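Local structure of putative NADH Oxidase (Clostridium acetobutylicum, 3E10) at residues V19-A31 against N99-A111. The protein binds flavin mononucleotide and is probably an oxidoreductase of the nitroreductase family. Numbering follows the deposited sequence. Where two conformers were deposited one is given.
Sequences VEKEKIEKLLRAA and NILLEAAYLDLGA
Val-19 opens the contact by meeting Leu-109 obliquely, CG1 lying 3.9 Å from Leu-109 CD1, while Leu-72 of strand 72-79 packs on the same valine. In the first turn of helix 21-31, Lys-23 runs past Leu-107 in the opposite direction. Its chain is extended beyond CG, which carries NZ to Leu-107 O at 2.8 Å, with a C=O...N angle of 153° and slightly tilted from the carbonyl plane. That oxygen follows the last turn of helix 99-106, which a Schellman motif closes with Asp-108 at C-prime; a water joins NZ to Asp-108 OD2, and Tyr-146 OH also bonds NZ. Lys-26 crosses Leu-107 at about a right angle, CB against CD1 and CD near CD2; in the modelled conformer, a water bonded weakly to Lys-26 NZ also donates to Glu-103 OE2. Leu-27 drives CD2 against the backbone of helix 99-106, 3.5 Å from Ala-104 N, and turns CD1 to Leu-109. Farther along, small residues allow close approach: Ala-30 CB touches Glu-103 CB at 3.6 Å, and Ala-31 CB rests 3.5 Å from Ile-100 CG1. Asn-99, which also packs on Leu-102 of the second subunit, donates from ND2 to Ala-30 O over 3.0 Å, nearly straight (159° at hydrogen) but from above the carbonyl plane. The segment axes, 8.0 Å apart at 143°, form a roughly antiparallel helix pair, with Ile-100 continuing onto Leu-76 and Ile-142 of the sheet. Chemically, an apolar seam is pinned near each end by a side-chain nitrogen on a backbone carbonyl, Lys-23 at one and Asn-99 at the other.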
ATOM      1  N   VAL B  19       9.281  15.678  15.577  1.00  9.76           N
ATOM      2  CA  VAL B  19       8.789  14.325  15.772  1.00  8.54           C
ATOM      3  C   VAL B  19       9.845  13.596  16.593  1.00  9.50           C
ATOM      4  O   VAL B  19      11.024  13.567  16.227  1.00 11.15           O
ATOM      5  CB  VAL B  19       8.556  13.603  14.436  1.00  6.90           C
ATOM      6  CG1 VAL B  19       8.093  12.197  14.679  1.00  8.63           C
ATOM      7  CG2 VAL B  19       7.498  14.374  13.565  1.00  9.30           C
ATOM      8  N   GLU B  20       9.408  13.029  17.710  1.00 10.66           N
ATOM      9  CA  GLU B  20      10.311  12.360  18.638  1.00 11.65           C
ATOM     10  C   GLU B  20      11.073  11.246  17.925  1.00 11.50           C
ATOM     11  O   GLU B  20      10.504  10.528  17.085  1.00  9.73           O
ATOM     12  CB  GLU B  20       9.536  11.767  19.817  1.00 12.29           C
ATOM     13  CG  GLU B  20       8.897  12.821  20.766  1.00 12.90           C
ATOM     14  CD  GLU B  20       7.491  13.275  20.387  1.00 14.11           C
ATOM     15  OE1 GLU B  20       7.082  13.122  19.217  1.00 11.10           O
ATOM     16  OE2 GLU B  20       6.791  13.818  21.281  1.00 16.65           O
ATOM     17  N   LYS B  21      12.342  11.085  18.299  1.00 10.75           N
ATOM     18  CA  LYS B  21      13.194  10.054  17.718  1.00  9.71           C
ATOM     19  C   LYS B  21      12.529   8.688  17.772  1.00 10.69           C
ATOM     20  O   LYS B  21      12.621   7.936  16.816  1.00 11.36           O
ATOM     21  CB  LYS B  21      14.578   9.989  18.397  1.00 13.49           C
ATOM     22  CG  LYS B  21      15.373  11.255  18.242  1.00 20.97           C
ATOM     23  CD  LYS B  21      15.795  11.568  16.817  1.00 23.84           C
ATOM     24  CE  LYS B  21      16.889  12.652  16.861  1.00 28.24           C
ATOM     25  NZ  LYS B  21      16.914  13.448  15.634  1.00 31.87           N
ATOM     26  N   GLU B  22      11.861   8.364  18.879  1.00 10.31           N
ATOM     27  CA  GLU B  22      11.234   7.056  19.004  1.00 11.15           C
ATOM     28  C   GLU B  22      10.109   6.846  17.988  1.00  9.82           C
ATOM     29  O   GLU B  22       9.906   5.744  17.505  1.00  9.83           O
ATOM     30  CB  GLU B  22      10.731   6.796  20.416  1.00 13.92           C
ATOM     31  CG  GLU B  22       9.642   7.653  20.889  1.00 24.26           C
ATOM     32  N   LYS B  23       9.396   7.917  17.665  1.00  9.58           N
ATOM     33  CA  LYS B  23       8.325   7.843  16.682  1.00  7.61           C
ATOM     34  C   LYS B  23       8.889   7.707  15.272  1.00  7.00           C
ATOM     35  O   LYS B  23       8.354   6.953  14.465  1.00  8.20           O
ATOM     36  CB  LYS B  23       7.413   9.073  16.782  1.00  8.54           C
ATOM     37  CG  LYS B  23       6.541   9.041  18.039  1.00  7.53           C
ATOM     38  CD  LYS B  23       5.436  10.085  18.058  1.00  7.77           C
ATOM     39  CE  LYS B  23       4.615  10.005  19.344  1.00 11.01           C
ATOM     40  NZ  LYS B  23       3.431  10.919  19.328  1.00 10.71           N
ATOM     41  N   ILE B  24       9.991   8.409  15.004  1.00  7.40           N
ATOM     42  CA  ILE B  24      10.649   8.259  13.706  1.00  7.10           C
ATOM     43  C   ILE B  24      11.001   6.789  13.493  1.00  7.01           C
ATOM     44  O   ILE B  24      10.745   6.236  12.427  1.00  9.27           O
ATOM     45  CB  ILE B  24      11.902   9.134  13.552  1.00  8.50           C
ATOM     46  CG1 ILE B  24      11.535  10.606  13.754  1.00 10.11           C
ATOM     47  CG2 ILE B  24      12.538   8.918  12.170  1.00 10.49           C
ATOM     48  CD1 ILE B  24      12.706  11.583  13.660  1.00 11.04           C
ATOM     49  N   GLU B  25      11.611   6.171  14.498  1.00  8.20           N
ATOM     50  CA  GLU B  25      11.998   4.771  14.371  1.00  8.92           C
ATOM     51  C   GLU B  25      10.792   3.864  14.118  1.00  7.70           C
ATOM     52  O   GLU B  25      10.850   2.934  13.305  1.00  8.37           O
ATOM     53  CB  GLU B  25      12.757   4.290  15.613  1.00 10.78           C
ATOM     54  CG  GLU B  25      13.279   2.862  15.446  1.00 12.13           C
ATOM     55  CD  GLU B  25      14.188   2.405  16.545  1.00 14.81           C
ATOM     56  OE1 GLU B  25      15.198   3.086  16.816  1.00 22.98           O
ATOM     57  OE2 GLU B  25      13.876   1.352  17.117  1.00 15.11           O
ATOM     58  N   LYS B  26       9.712   4.095  14.846  1.00  7.93           N
ATOM     59  CA  LYS B  26       8.496   3.322  14.660  0.50  7.57           C
ATOM     60  C   LYS B  26       7.929   3.451  13.242  1.00  7.54           C
ATOM     61  O   LYS B  26       7.423   2.481  12.691  1.00  7.64           O
ATOM     62  CB  LYS B  26       7.451   3.721  15.705  0.50  9.48           C
ATOM     63  CG  LYS B  26       7.852   3.265  17.105  0.50 12.00           C
ATOM     64  CD  LYS B  26       7.163   4.018  18.199  0.50 15.11           C
ATOM     65  CE  LYS B  26       7.458   3.358  19.528  0.50 16.89           C
ATOM     66  NZ  LYS B  26       6.799   2.013  19.600  0.50 19.22           N
ATOM     67  N   LEU B  27       7.986   4.653  12.667  1.00  7.52           N
ATOM     68  CA  LEU B  27       7.520   4.810  11.276  1.00  6.36           C
ATOM     69  C   LEU B  27       8.324   3.933  10.310  1.00  6.07           C
ATOM     70  O   LEU B  27       7.767   3.322   9.390  1.00  6.80           O
ATOM     71  CB  LEU B  27       7.612   6.268  10.852  1.00  6.42           C
ATOM     72  CG  LEU B  27       6.692   7.266  11.574  1.00  6.17           C
ATOM     73  CD1 LEU B  27       7.050   8.720  11.187  1.00  9.23           C
ATOM     74  CD2 LEU B  27       5.226   6.956  11.378  1.00  8.16           C
ATOM     75  N   LEU B  28       9.637   3.894  10.510  1.00  6.98           N
ATOM     76  CA  LEU B  28      10.522   3.141   9.649  1.00  7.54           C
ATOM     77  C   LEU B  28      10.369   1.644   9.868  1.00  6.76           C
ATOM     78  O   LEU B  28      10.418   0.874   8.913  1.00  7.39           O
ATOM     79  CB  LEU B  28      11.972   3.585   9.867  1.00  7.38           C
ATOM     80  CG  LEU B  28      12.222   5.009   9.367  1.00 10.29           C
ATOM     81  CD1 LEU B  28      13.540   5.550   9.997  1.00 13.09           C
ATOM     82  CD2 LEU B  28      12.210   5.084   7.868  1.00 13.52           C
ATOM     83  N   ARG B  29      10.168   1.238  11.126  1.00  6.61           N
ATOM     84  CA  ARG B  29       9.851  -0.135  11.411  1.00  7.68           C
ATOM     85  C   ARG B  29       8.559  -0.557  10.708  1.00  6.66           C
ATOM     86  O   ARG B  29       8.478  -1.658  10.150  1.00  7.33           O
ATOM     87  CB  ARG B  29       9.751  -0.366  12.937  1.00  7.43           C
ATOM     88  CG  ARG B  29      11.110  -0.399  13.612  1.00  8.54           C
ATOM     89  CD  ARG B  29      10.967  -0.652  15.124  1.00  9.90           C
ATOM     90  NE  ARG B  29      12.278  -0.641  15.792  1.00 10.35           N
ATOM     91  CZ  ARG B  29      13.138  -1.653  15.799  1.00  9.24           C
ATOM     92  NH1 ARG B  29      12.845  -2.825  15.202  1.00 11.21           N
ATOM     93  NH2 ARG B  29      14.296  -1.515  16.422  1.00 13.17           N
ATOM     94  N   ALA B  30       7.545   0.297  10.749  1.00  5.95           N
ATOM     95  CA  ALA B  30       6.257  -0.031  10.113  1.00  6.51           C
ATOM     96  C   ALA B  30       6.447  -0.222   8.607  1.00  4.85           C
ATOM     97  O   ALA B  30       5.934  -1.194   8.031  1.00  5.82           O
ATOM     98  CB  ALA B  30       5.194   1.037  10.392  1.00  7.80           C
ATOM     99  N   ALA B  31       7.200   0.670   7.973  1.00  6.65           N
ATOM    100  CA  ALA B  31       7.490   0.564   6.545  1.00  6.47           C
ATOM    101  C   ALA B  31       8.093  -0.793   6.195  1.00  5.71           C
ATOM    102  O   ALA B  31       7.692  -1.461   5.232  1.00  6.70           O
ATOM    103  CB  ALA B  31       8.455   1.670   6.133  1.00  6.32           C
ATOM    104  N   ASN B  99       1.876   1.633   5.139  1.00  4.94           N
ATOM    105  CA  ASN B  99       2.199   1.311   6.526  1.00  5.11           C
ATOM    106  C   ASN B  99       2.693   2.538   7.307  1.00  5.67           C
ATOM    107  O   ASN B  99       2.373   2.722   8.489  1.00  5.99           O
ATOM    108  CB  ASN B  99       3.229   0.201   6.627  1.00  5.51           C
ATOM    109  CG  ASN B  99       2.630  -1.185   6.479  1.00  5.77           C
ATOM    110  OD1 ASN B  99       1.448  -1.363   6.128  1.00  6.14           O
ATOM    111  ND2 ASN B  99       3.465  -2.196   6.752  1.00  6.34           N
ATOM    112  N   ILE B 100       3.556   3.328   6.678  1.00  4.99           N
ATOM    113  CA  ILE B 100       4.009   4.582   7.338  1.00  3.97           C
ATOM    114  C   ILE B 100       2.839   5.483   7.691  1.00  4.40           C
ATOM    115  O   ILE B 100       2.768   6.038   8.793  1.00  6.08           O
ATOM    116  CB  ILE B 100       5.071   5.330   6.482  1.00  4.52           C
ATOM    117  CG1 ILE B 100       6.349   4.479   6.318  1.00  5.93           C
ATOM    118  CG2 ILE B 100       5.364   6.692   7.049  1.00  6.28           C
ATOM    119  CD1 ILE B 100       7.323   5.052   5.300  1.00  7.66           C
ATOM    120  N   LEU B 101       1.942   5.686   6.715  1.00  4.80           N
ATOM    121  CA  LEU B 101       0.835   6.587   6.958  1.00  6.19           C
ATOM    122  C   LEU B 101      -0.022   6.075   8.107  1.00  5.28           C
ATOM    123  O   LEU B 101      -0.507   6.870   8.917  1.00  6.07           O
ATOM    124  CB  LEU B 101      -0.012   6.729   5.704  1.00  5.76           C
ATOM    125  CG  LEU B 101       0.655   7.330   4.469  1.00  5.23           C
ATOM    126  CD1 LEU B 101      -0.358   7.336   3.329  1.00  7.49           C
ATOM    127  CD2 LEU B 101       1.256   8.750   4.724  1.00  6.12           C
ATOM    128  N   LEU B 102      -0.301   4.775   8.131  1.00  4.41           N
ATOM    129  CA  LEU B 102      -1.114   4.231   9.212  1.00  5.42           C
ATOM    130  C   LEU B 102      -0.427   4.325  10.568  1.00  6.06           C
ATOM    131  O   LEU B 102      -1.058   4.676  11.566  1.00  6.06           O
ATOM    132  CB  LEU B 102      -1.517   2.799   8.890  1.00  5.10           C
ATOM    133  CG  LEU B 102      -2.456   2.630   7.691  1.00  5.20           C
ATOM    134  CD1 LEU B 102      -2.535   1.158   7.312  1.00  6.39           C
ATOM    135  CD2 LEU B 102      -3.861   3.226   7.956  1.00  7.24           C
ATOM    136  N   GLU B 103       0.862   4.009  10.599  1.00  5.88           N
ATOM    137  CA  GLU B 103       1.624   4.125  11.834  1.00  6.51           C
ATOM    138  C   GLU B 103       1.652   5.585  12.304  1.00  6.03           C
ATOM    139  O   GLU B 103       1.539   5.864  13.500  1.00  6.82           O
ATOM    140  CB  GLU B 103       3.019   3.571  11.677  1.00  7.47           C
ATOM    141  CG  GLU B 103       3.886   3.566  12.950  1.00  7.58           C
ATOM    142  CD  GLU B 103       3.472   2.546  14.002  1.00 10.31           C
ATOM    143  OE1 GLU B 103       2.645   1.656  13.717  1.00 11.75           O
ATOM    144  OE2 GLU B 103       4.037   2.628  15.114  1.00 13.60           O
ATOM    145  N   ALA B 104       1.780   6.524  11.357  1.00  6.05           N
ATOM    146  CA  ALA B 104       1.746   7.935  11.740  1.00  6.75           C
ATOM    147  C   ALA B 104       0.461   8.271  12.472  1.00  6.36           C
ATOM    148  O   ALA B 104       0.495   8.881  13.563  1.00  7.97           O
ATOM    149  CB  ALA B 104       1.948   8.829  10.514  1.00  7.30           C
ATOM    150  N   ALA B 105      -0.678   7.875  11.898  1.00  6.60           N
ATOM    151  CA  ALA B 105      -1.976   8.136  12.526  1.00  6.19           C
ATOM    152  C   ALA B 105      -2.035   7.479  13.914  1.00  6.32           C
ATOM    153  O   ALA B 105      -2.524   8.098  14.890  1.00  8.90           O
ATOM    154  CB  ALA B 105      -3.111   7.694  11.625  1.00  8.96           C
ATOM    155  N   TYR B 106      -1.525   6.246  14.020  1.00  7.14           N
ATOM    156  CA  TYR B 106      -1.469   5.534  15.306  1.00  6.93           C
ATOM    157  C   TYR B 106      -0.713   6.330  16.381  1.00  7.60           C
ATOM    158  O   TYR B 106      -1.109   6.333  17.556  1.00  9.24           O
ATOM    159  CB  TYR B 106      -0.883   4.148  15.081  1.00  8.11           C
ATOM    160  CG  TYR B 106      -0.612   3.390  16.351  1.00 10.03           C
ATOM    161  CD1 TYR B 106      -1.643   2.851  17.081  1.00 11.85           C
ATOM    162  CD2 TYR B 106       0.682   3.242  16.822  1.00 11.95           C
ATOM    163  CE1 TYR B 106      -1.380   2.162  18.287  1.00 11.48           C
ATOM    164  CE2 TYR B 106       0.952   2.558  17.970  1.00 13.98           C
ATOM    165  CZ  TYR B 106      -0.065   2.026  18.692  1.00 14.96           C
ATOM    166  OH  TYR B 106       0.254   1.367  19.874  1.00 21.62           O
ATOM    167  N   LEU B 107       0.359   7.011  15.968  1.00  7.66           N
ATOM    168  CA  LEU B 107       1.206   7.813  16.837  1.00  7.95           C
ATOM    169  C   LEU B 107       0.753   9.264  16.987  1.00  7.96           C
ATOM    170  O   LEU B 107       1.496  10.088  17.475  1.00  9.10           O
ATOM    171  CB  LEU B 107       2.648   7.744  16.292  1.00  8.99           C
ATOM    172  CG  LEU B 107       3.279   6.357  16.233  1.00  8.75           C
ATOM    173  CD1 LEU B 107       4.640   6.403  15.500  1.00  8.91           C
ATOM    174  CD2 LEU B 107       3.423   5.725  17.642  1.00  9.76           C
ATOM    175  N   ASP B 108      -0.463   9.570  16.554  1.00  8.29           N
ATOM    176  CA  ASP B 108      -1.036  10.906  16.708  1.00  9.77           C
ATOM    177  C   ASP B 108      -0.303  11.948  15.872  1.00  8.26           C
ATOM    178  O   ASP B 108      -0.334  13.150  16.154  1.00 10.23           O
ATOM    179  CB  ASP B 108      -1.088  11.320  18.195  1.00 11.64           C
ATOM    180  CG  ASP B 108      -1.879  10.341  19.050  1.00 17.64           C
ATOM    181  OD1 ASP B 108      -3.018  10.032  18.691  1.00 18.29           O
ATOM    182  OD2 ASP B 108      -1.335   9.880  20.071  1.00 24.53           O
ATOM    183  N   LEU B 109       0.325  11.479  14.801  1.00  7.79           N
ATOM    184  CA  LEU B 109       1.003  12.331  13.837  1.00  7.36           C
ATOM    185  C   LEU B 109       0.108  12.492  12.612  1.00  7.69           C
ATOM    186  O   LEU B 109      -0.783  11.668  12.361  1.00  9.22           O
ATOM    187  CB  LEU B 109       2.329  11.710  13.420  1.00  7.46           C
ATOM    188  CG  LEU B 109       3.391  11.583  14.509  1.00  7.85           C
ATOM    189  CD1 LEU B 109       4.519  10.739  13.970  1.00  8.94           C
ATOM    190  CD2 LEU B 109       3.889  12.947  14.935  1.00 10.68           C
ATOM    191  N   GLY B 110       0.369  13.550  11.856  1.00  7.30           N
ATOM    192  CA  GLY B 110      -0.190  13.707  10.527  1.00  7.20           C
ATOM    193  C   GLY B 110       0.873  13.459   9.479  1.00  7.32           C
ATOM    194  O   GLY B 110       2.081  13.691   9.702  1.00  7.50           O
ATOM    195  N   ALA B 111       0.444  12.949   8.339  1.00  6.67           N
ATOM    196  CA  ALA B 111       1.350  12.728   7.230  1.00  5.63           C
ATOM    197  C   ALA B 111       0.587  12.818   5.925  1.00  5.64           C
ATOM    198  O   ALA B 111      -0.619  12.683   5.887  1.00  6.23           O
ATOM    199  CB  ALA B 111       2.033  11.370   7.387  1.00  6.43           C
TER
HETATM  200  O   HOH W   1       1.028  11.153  21.163  1.00 33.64           O
HETATM  201  O   HOH W   2       4.111   1.728  17.509  0.50 14.42           O
HETATM  202  O   HOH W   3       6.361   0.432  14.343  1.00 21.09           O